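Local coordinates for protein glycosyltransferase (Rickettsia africae, PDB 7MI0) that probably transfers sugar residues from an activated donor to an acceptor, as a two-domain glycosyltransferase of the GT-B fold, at residues 313-318 and 362-367; 305-310 and 325-330. All coordinates share one frame; numbering follows the deposited sequence.

Interaction 1 (313-318 and 362-367); sequences KKLVIA and KKIQEA
In the C-terminal Rossmann-like domain of this GT-B protein, the turn that leads from helix 304-311 into strand 315-319 packs against helix 359-375. Lys313 and Gln365 bring the two backbones within 4.4 Å, measured CA to CA. Lys313 takes up left-handed helical torsions (phi 63°, psi 46°), a reversal that turns the chain out of the helix and toward the strand. Its carbonyl oxygen faces the stem of Gln365: Lys313 O lies 3.2 Å from Gln365 CG, with CB of the same glutamine almost as near. The other way round, Lys313 CA donates a CH···O contact to Gln365 O (3.6 Å). Gln365, with CG anti to its own carbonyl carbon and an extended chain beyond, carries its amide past this oxygen until NE2 meets Leu315 CG at 3.8 Å, a touch on carbon.

Leu315 is the first residue of a strand inside the parallel sheet, flanked there by strands 291-294 and 335-337, and it marks the change from polar, partly exposed residues to the apolar interior. Its CD2 meets Ile364 CG2 at 3.9 Å, the two side chains crossing at about a right angle. Leu315 also rests on Cys352 of helix 342-355, while Ile364 reaches Phe335 of the neighbouring strand.

On the outer side Lys313 leaves the turn with CB and CG beside Gln365 O and runs extended beyond CG, so that its end comes to the carboxylate of Glu366. Glu366 starts away from the turn but bends at chi2 (-62°), which brings its carboxylate back to the ammonium group. Lys313 NZ stands 3.3 Å from Glu366 OE1 and 3.4 Å from Glu366 OE2, a forked salt bridge whose two hydrogen bonds are both weak, between partly exposed partners.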
ATOM      1  N   LYS A 313       8.077  -1.042 -15.694  1.00 43.45           N
ATOM      2  CA  LYS A 313       8.378  -1.939 -16.821  1.00 49.17           C
ATOM      3  C   LYS A 313       9.422  -2.992 -16.440  1.00 44.11           C
ATOM      4  O   LYS A 313      10.362  -3.265 -17.188  1.00 44.36           O
ATOM      5  CB  LYS A 313       8.829  -1.154 -18.064  1.00 40.45           C
ATOM      6  CG  LYS A 313       7.755  -0.296 -18.724  1.00 40.13           C
ATOM      7  CD  LYS A 313       8.307   0.474 -19.925  1.00 47.87           C
ATOM      8  CE  LYS A 313       7.189   1.046 -20.797  1.00 55.73           C
ATOM      9  NZ  LYS A 313       7.694   1.782 -21.993  1.00 65.25           N
ATOM     10  N   LYS A 314       9.238  -3.604 -15.273  1.00 43.63           N
ATOM     11  CA  LYS A 314      10.166  -4.601 -14.759  1.00 47.78           C
ATOM     12  C   LYS A 314       9.538  -5.991 -14.765  1.00 42.57           C
ATOM     13  O   LYS A 314       8.319  -6.150 -14.848  1.00 38.50           O
ATOM     14  CB  LYS A 314      10.615  -4.239 -13.338  1.00 45.10           C
ATOM     15  CG  LYS A 314      11.265  -2.877 -13.241  1.00 46.40           C
ATOM     16  CD  LYS A 314      12.456  -2.784 -14.184  1.00 49.78           C
ATOM     17  CE  LYS A 314      12.922  -1.344 -14.333  1.00 53.09           C
ATOM     18  NZ  LYS A 314      14.209  -1.228 -15.065  1.00 63.60           N
ATOM     19  N   LEU A 315      10.392  -7.007 -14.687  1.00 40.10           N
ATOM     20  CA  LEU A 315       9.918  -8.360 -14.432  1.00 43.83           C
ATOM     21  C   LEU A 315       9.658  -8.501 -12.939  1.00 48.85           C
ATOM     22  O   LEU A 315      10.564  -8.294 -12.124  1.00 51.07           O
ATOM     23  CB  LEU A 315      10.934  -9.393 -14.910  1.00 47.29           C
ATOM     24  CG  LEU A 315      11.151  -9.476 -16.421  1.00 45.56           C
ATOM     25  CD1 LEU A 315      12.066 -10.644 -16.752  1.00 46.21           C
ATOM     26  CD2 LEU A 315       9.822  -9.586 -17.169  1.00 40.08           C
ATOM     27  N   VAL A 316       8.422  -8.840 -12.581  1.00 47.63           N
ATOM     28  CA  VAL A 316       7.958  -8.823 -11.197  1.00 46.20           C
ATOM     29  C   VAL A 316       7.638 -10.245 -10.757  1.00 46.51           C
ATOM     30  O   VAL A 316       6.932 -10.978 -11.461  1.00 46.86           O
ATOM     31  CB  VAL A 316       6.728  -7.913 -11.028  1.00 46.99           C
ATOM     32  CG1 VAL A 316       6.002  -8.244  -9.738  1.00 45.53           C
ATOM     33  CG2 VAL A 316       7.147  -6.447 -11.055  1.00 41.50           C
ATOM     34  N   ILE A 317       8.146 -10.622  -9.588  1.00 48.05           N
ATOM     35  CA  ILE A 317       7.918 -11.932  -8.992  1.00 47.88           C
ATOM     36  C   ILE A 317       7.335 -11.710  -7.600  1.00 51.62           C
ATOM     37  O   ILE A 317       7.987 -11.100  -6.743  1.00 52.86           O
ATOM     38  CB  ILE A 317       9.218 -12.747  -8.923  1.00 49.84           C
ATOM     39  CG1 ILE A 317       9.800 -12.955 -10.317  1.00 42.76           C
ATOM     40  CG2 ILE A 317       8.983 -14.071  -8.244  1.00 48.68           C
ATOM     41  CD1 ILE A 317      11.064 -13.789 -10.315  1.00 49.47           C
ATOM     42  N   ALA A 318       6.111 -12.198  -7.374  1.00 52.72           N
ATOM     43  CA  ALA A 318       5.420 -12.006  -6.102  1.00 47.40           C
ATOM     44  C   ALA A 318       4.863 -13.324  -5.585  1.00 51.62           C
ATOM     45  O   ALA A 318       4.478 -14.207  -6.360  1.00 50.57           O
ATOM     46  CB  ALA A 318       4.280 -10.998  -6.227  1.00 47.48           C
ATOM     47  N   LYS A 362      10.552  -8.069 -22.959  1.00 54.43           N
ATOM     48  CA  LYS A 362      10.030  -6.780 -23.400  1.00 50.34           C
ATOM     49  C   LYS A 362       8.507  -6.802 -23.463  1.00 48.03           C
ATOM     50  O   LYS A 362       7.852  -5.855 -23.018  1.00 49.86           O
ATOM     51  CB  LYS A 362      10.629  -6.397 -24.756  1.00 46.71           C
ATOM     52  N   LYS A 363       7.927  -7.891 -23.980  1.00 45.08           N
ATOM     53  CA  LYS A 363       6.471  -7.987 -24.056  1.00 45.29           C
ATOM     54  C   LYS A 363       5.843  -7.903 -22.671  1.00 48.58           C
ATOM     55  O   LYS A 363       4.924  -7.108 -22.436  1.00 47.25           O
ATOM     56  CB  LYS A 363       6.058  -9.288 -24.748  1.00 44.49           C
ATOM     57  CG  LYS A 363       4.579  -9.327 -25.087  1.00 46.97           C
ATOM     58  CD  LYS A 363       4.102 -10.694 -25.549  1.00 45.97           C
ATOM     59  CE  LYS A 363       2.619 -10.624 -25.907  1.00 50.65           C
ATOM     60  NZ  LYS A 363       2.022 -11.967 -26.122  1.00 72.00           N
ATOM     61  N   ILE A 364       6.335  -8.721 -21.738  1.00 46.53           N
ATOM     62  CA  ILE A 364       5.816  -8.719 -20.377  1.00 46.45           C
ATOM     63  C   ILE A 364       6.063  -7.374 -19.705  1.00 48.30           C
ATOM     64  O   ILE A 364       5.197  -6.851 -18.991  1.00 48.61           O
ATOM     65  CB  ILE A 364       6.446  -9.868 -19.573  1.00 45.91           C
ATOM     66  CG1 ILE A 364       6.098 -11.211 -20.217  1.00 41.68           C
ATOM     67  CG2 ILE A 364       6.013  -9.790 -18.118  1.00 37.97           C
ATOM     68  CD1 ILE A 364       6.674 -12.397 -19.489  1.00 42.09           C
ATOM     69  N   GLN A 365       7.250  -6.797 -19.907  1.00 44.82           N
ATOM     70  CA  GLN A 365       7.558  -5.513 -19.285  1.00 43.13           C
ATOM     71  C   GLN A 365       6.631  -4.417 -19.796  1.00 47.45           C
ATOM     72  O   GLN A 365       6.092  -3.629 -19.009  1.00 43.55           O
ATOM     73  CB  GLN A 365       9.020  -5.158 -19.530  1.00 43.00           C
ATOM     74  CG  GLN A 365       9.969  -6.039 -18.757  1.00 43.87           C
ATOM     75  CD  GLN A 365      11.399  -5.899 -19.202  1.00 48.60           C
ATOM     76  OE1 GLN A 365      11.695  -5.243 -20.206  1.00 53.67           O
ATOM     77  NE2 GLN A 365      12.306  -6.521 -18.459  1.00 48.41           N
ATOM     78  N   GLU A 366       6.431  -4.356 -21.118  1.00 48.23           N
ATOM     79  CA  GLU A 366       5.480  -3.402 -21.679  1.00 48.56           C
ATOM     80  C   GLU A 366       4.077  -3.657 -21.145  1.00 48.98           C
ATOM     81  O   GLU A 366       3.383  -2.729 -20.716  1.00 49.50           O
ATOM     82  CB  GLU A 366       5.490  -3.476 -23.204  1.00 51.63           C
ATOM     83  CG  GLU A 366       6.788  -3.025 -23.858  1.00 61.68           C
ATOM     84  CD  GLU A 366       7.109  -1.570 -23.584  1.00 75.42           C
ATOM     85  OE1 GLU A 366       6.162  -0.764 -23.444  1.00 85.27           O
ATOM     86  OE2 GLU A 366       8.313  -1.237 -23.506  1.00 73.21           O
ATOM     87  N   ALA A 367       3.646  -4.923 -21.154  1.00 51.18           N
ATOM     88  CA  ALA A 367       2.309  -5.259 -20.675  1.00 44.12           C
ATOM     89  C   ALA A 367       2.126  -4.884 -19.214  1.00 42.68           C
ATOM     90  O   ALA A 367       1.008  -4.574 -18.790  1.00 41.39           O
ATOM     91  CB  ALA A 367       2.041  -6.750 -20.874  1.00 36.43           C
TER

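Interaction 2 (305-310 and 325-330); sequences TIIEGQ and VETINN
Thr327, third residue of the type I beta turn Val325-Ile328, points its side chain at helix 304-311 and meets three residues there. CB comes first, 3.5 Å from Gln310 OE1. From it the two branches part: OG1 stands between the backbone N and the carbonyl carbon (chi1 36°) and lies against the branch methyl of Ile306, with Thr327 OG1 3.6 Å from Ile306 CG2, whereas CG2 is anti to the carbonyl carbon, and the side chains of Thr327 and Ile307 cross at about a right angle. That methyl, Thr327 CG2, touches both ends of the ethyl branch, 3.7 Å from Ile307 CG1 and equally far from CD1.

The polar link uses the backbone of the threonine. Gln310, one helical turn beyond Ile306, extends from CG and gives NE2 to Thr327 O over 3.1 Å, with an N-H···O angle of 158°. The oxygen lies nearly in the amide plane of Gln310, but NE2 stands above the carbonyl plane of Thr327, 43° out of it. The same NE2 donates a second hydrogen bond to Thr333 O, so two main-chain carbonyls of the loop fix the rotation of the buried amide. Beside it the apolar contact continues: Ile306 CG2 meets Ile328 CD1 at 3.6 Å, the two side chains crossing at about a right angle.

The turn itself is closed by Ile328 N bonding to Val325 O, and Glu326 leads away from the helix, its carboxylate taking the backbone N-H groups of Asn160 and Phe161. The whole joins helix 304-311 to the connection between strands 315-319 and 335-337 of the C-terminal parallel sheet: Ile306 and Ile328 both lie on Val316 and Ala318 of the first strand, while Ile307 and Gln310 reach Val372 of helix 359-375.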
ATOM      1  N   THR A 305       4.782  -2.647  -3.787  1.00 50.67           N
ATOM      2  CA  THR A 305       5.970  -2.723  -4.634  1.00 49.48           C
ATOM      3  C   THR A 305       5.742  -3.553  -5.888  1.00 49.02           C
ATOM      4  O   THR A 305       6.502  -3.410  -6.849  1.00 47.34           O
ATOM      5  CB  THR A 305       7.158  -3.293  -3.859  1.00 47.84           C
ATOM      6  OG1 THR A 305       6.864  -4.630  -3.429  1.00 50.21           O
ATOM      7  CG2 THR A 305       7.475  -2.415  -2.663  1.00 48.36           C
ATOM      8  N   ILE A 306       4.726  -4.415  -5.904  1.00 47.40           N
ATOM      9  CA  ILE A 306       4.384  -5.110  -7.140  1.00 43.56           C
ATOM     10  C   ILE A 306       3.869  -4.119  -8.171  1.00 46.86           C
ATOM     11  O   ILE A 306       4.365  -4.053  -9.303  1.00 45.52           O
ATOM     12  CB  ILE A 306       3.354  -6.218  -6.872  1.00 46.29           C
ATOM     13  CG1 ILE A 306       3.965  -7.299  -5.984  1.00 51.36           C
ATOM     14  CG2 ILE A 306       2.860  -6.794  -8.188  1.00 47.09           C
ATOM     15  CD1 ILE A 306       5.399  -7.602  -6.335  1.00 51.86           C
ATOM     16  N   ILE A 307       2.864  -3.331  -7.789  1.00 45.75           N
ATOM     17  CA  ILE A 307       2.318  -2.329  -8.695  1.00 47.65           C
ATOM     18  C   ILE A 307       3.395  -1.319  -9.083  1.00 41.34           C
ATOM     19  O   ILE A 307       3.499  -0.918 -10.248  1.00 37.76           O
ATOM     20  CB  ILE A 307       1.091  -1.653  -8.052  1.00 44.43           C
ATOM     21  CG1 ILE A 307       0.219  -2.692  -7.359  1.00 51.78           C
ATOM     22  CG2 ILE A 307       0.244  -0.991  -9.097  1.00 48.21           C
ATOM     23  CD1 ILE A 307      -1.027  -2.106  -6.722  1.00 59.46           C
ATOM     24  N   GLU A 308       4.223  -0.906  -8.120  1.00 40.37           N
ATOM     25  CA  GLU A 308       5.292   0.040  -8.427  1.00 44.13           C
ATOM     26  C   GLU A 308       6.285  -0.555  -9.415  1.00 45.73           C
ATOM     27  O   GLU A 308       6.742   0.130 -10.336  1.00 45.20           O
ATOM     28  CB  GLU A 308       6.011   0.467  -7.149  1.00 48.99           C
ATOM     29  CG  GLU A 308       5.310   1.563  -6.380  1.00 50.20           C
ATOM     30  CD  GLU A 308       6.007   1.898  -5.076  1.00 54.69           C
ATOM     31  OE1 GLU A 308       7.019   1.240  -4.749  1.00 49.49           O
ATOM     32  OE2 GLU A 308       5.537   2.822  -4.377  1.00 56.99           O
ATOM     33  N   GLY A 309       6.628  -1.832  -9.239  1.00 43.81           N
ATOM     34  CA  GLY A 309       7.539  -2.472 -10.175  1.00 45.19           C
ATOM     35  C   GLY A 309       6.933  -2.647 -11.555  1.00 42.52           C
ATOM     36  O   GLY A 309       7.614  -2.479 -12.569  1.00 40.08           O
ATOM     37  N   GLN A 310       5.648  -3.001 -11.614  1.00 42.65           N
ATOM     38  CA  GLN A 310       4.978  -3.108 -12.903  1.00 38.40           C
ATOM     39  C   GLN A 310       4.941  -1.762 -13.615  1.00 41.80           C
ATOM     40  O   GLN A 310       5.097  -1.694 -14.839  1.00 44.43           O
ATOM     41  CB  GLN A 310       3.567  -3.654 -12.715  1.00 38.56           C
ATOM     42  CG  GLN A 310       3.499  -5.136 -12.472  1.00 40.14           C
ATOM     43  CD  GLN A 310       2.081  -5.601 -12.222  1.00 45.60           C
ATOM     44  OE1 GLN A 310       1.404  -5.110 -11.315  1.00 47.21           O
ATOM     45  NE2 GLN A 310       1.618  -6.551 -13.030  1.00 45.40           N
ATOM     46  N   VAL A 325      -0.705 -10.688  -5.285  1.00 57.47           N
ATOM     47  CA  VAL A 325      -0.758 -11.171  -6.656  1.00 56.06           C
ATOM     48  C   VAL A 325      -1.964 -10.636  -7.409  1.00 62.80           C
ATOM     49  O   VAL A 325      -2.140 -10.966  -8.592  1.00 58.86           O
ATOM     50  CB  VAL A 325      -0.755 -12.712  -6.705  1.00 54.77           C
ATOM     51  N   GLU A 326      -2.803  -9.815  -6.760  1.00 66.87           N
ATOM     52  CA  GLU A 326      -4.038  -9.345  -7.390  1.00 66.38           C
ATOM     53  C   GLU A 326      -3.771  -8.569  -8.675  1.00 64.94           C
ATOM     54  O   GLU A 326      -4.580  -8.611  -9.608  1.00 65.09           O
ATOM     55  CB  GLU A 326      -4.830  -8.477  -6.413  1.00 59.33           C
ATOM     56  CG  GLU A 326      -5.565  -9.245  -5.340  1.00 63.73           C
ATOM     57  CD  GLU A 326      -6.722  -8.454  -4.741  1.00 63.03           C
ATOM     58  OE1 GLU A 326      -7.308  -7.611  -5.459  1.00 61.46           O
ATOM     59  OE2 GLU A 326      -7.041  -8.681  -3.552  1.00 58.85           O
ATOM     60  N   THR A 327      -2.652  -7.861  -8.747  1.00 55.64           N
ATOM     61  CA  THR A 327      -2.321  -7.053  -9.909  1.00 53.32           C
ATOM     62  C   THR A 327      -1.550  -7.816 -10.985  1.00 50.60           C
ATOM     63  O   THR A 327      -1.181  -7.212 -11.997  1.00 45.17           O
ATOM     64  CB  THR A 327      -1.507  -5.837  -9.465  1.00 54.28           C
ATOM     65  OG1 THR A 327      -0.638  -6.223  -8.390  1.00 70.58           O
ATOM     66  CG2 THR A 327      -2.422  -4.742  -8.976  1.00 49.66           C
ATOM     67  N   ILE A 328      -1.303  -9.114 -10.805  1.00 51.89           N
ATOM     68  CA  ILE A 328      -0.414  -9.881 -11.676  1.00 50.14           C
ATOM     69  C   ILE A 328      -1.229 -10.903 -12.455  1.00 43.69           C
ATOM     70  O   ILE A 328      -1.822 -11.815 -11.866  1.00 49.14           O
ATOM     71  CB  ILE A 328       0.700 -10.579 -10.882  1.00 52.96           C
ATOM     72  CG1 ILE A 328       1.663  -9.546 -10.298  1.00 49.06           C
ATOM     73  CG2 ILE A 328       1.435 -11.596 -11.763  1.00 42.53           C
ATOM     74  CD1 ILE A 328       2.819 -10.151  -9.561  1.00 45.14           C
ATOM     75  N   ASN A 329      -1.250 -10.759 -13.777  1.00 44.23           N
ATOM     76  CA  ASN A 329      -1.765 -11.797 -14.664  1.00 42.21           C
ATOM     77  C   ASN A 329      -0.596 -12.726 -14.961  1.00 48.67           C
ATOM     78  O   ASN A 329       0.300 -12.393 -15.745  1.00 45.86           O
ATOM     79  CB  ASN A 329      -2.358 -11.204 -15.937  1.00 43.37           C
ATOM     80  CG  ASN A 329      -2.999 -12.259 -16.825  1.00 49.74           C
ATOM     81  OD1 ASN A 329      -3.144 -13.416 -16.426  1.00 57.19           O
ATOM     82  ND2 ASN A 329      -3.391 -11.865 -18.031  1.00 45.36           N
ATOM     83  N   ASN A 330      -0.612 -13.893 -14.319  1.00 45.01           N
ATOM     84  CA  ASN A 330       0.552 -14.766 -14.273  1.00 45.33           C
ATOM     85  C   ASN A 330       1.060 -15.082 -15.674  1.00 47.79           C
ATOM     86  O   ASN A 330       0.283 -15.432 -16.567  1.00 47.40           O
ATOM     87  CB  ASN A 330       0.187 -16.050 -13.524  1.00 48.90           C
ATOM     88  CG  ASN A 330       1.367 -16.970 -13.327  1.00 45.06           C
ATOM     89  OD1 ASN A 330       2.418 -16.564 -12.827  1.00 48.18           O
ATOM     90  ND2 ASN A 330       1.204 -18.222 -13.729  1.00 46.73           N
TER

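In the fold
Interactions 1 and 2 share the C-terminal domain and interlock along the chain: helix 304-311 of interaction 2 runs through the turn at Lys313 into strand 315-319 of interaction 1. Their centres are 9 Å apart and they touch directly, Val316 CG1 lying 3.5 Å from Ile306 CD1. Helix 359-375 serves both, as a full partner of 313-318 and as a neighbour of Ile307 and Gln310. All the touching residues of interaction 2 are buried, and its polar pairing is an amide on a main-chain carbonyl among aliphatic groups. Interaction 1, farther from the centre of the chain, grades from apolar contact at Leu315 to a weak, partly exposed salt bridge.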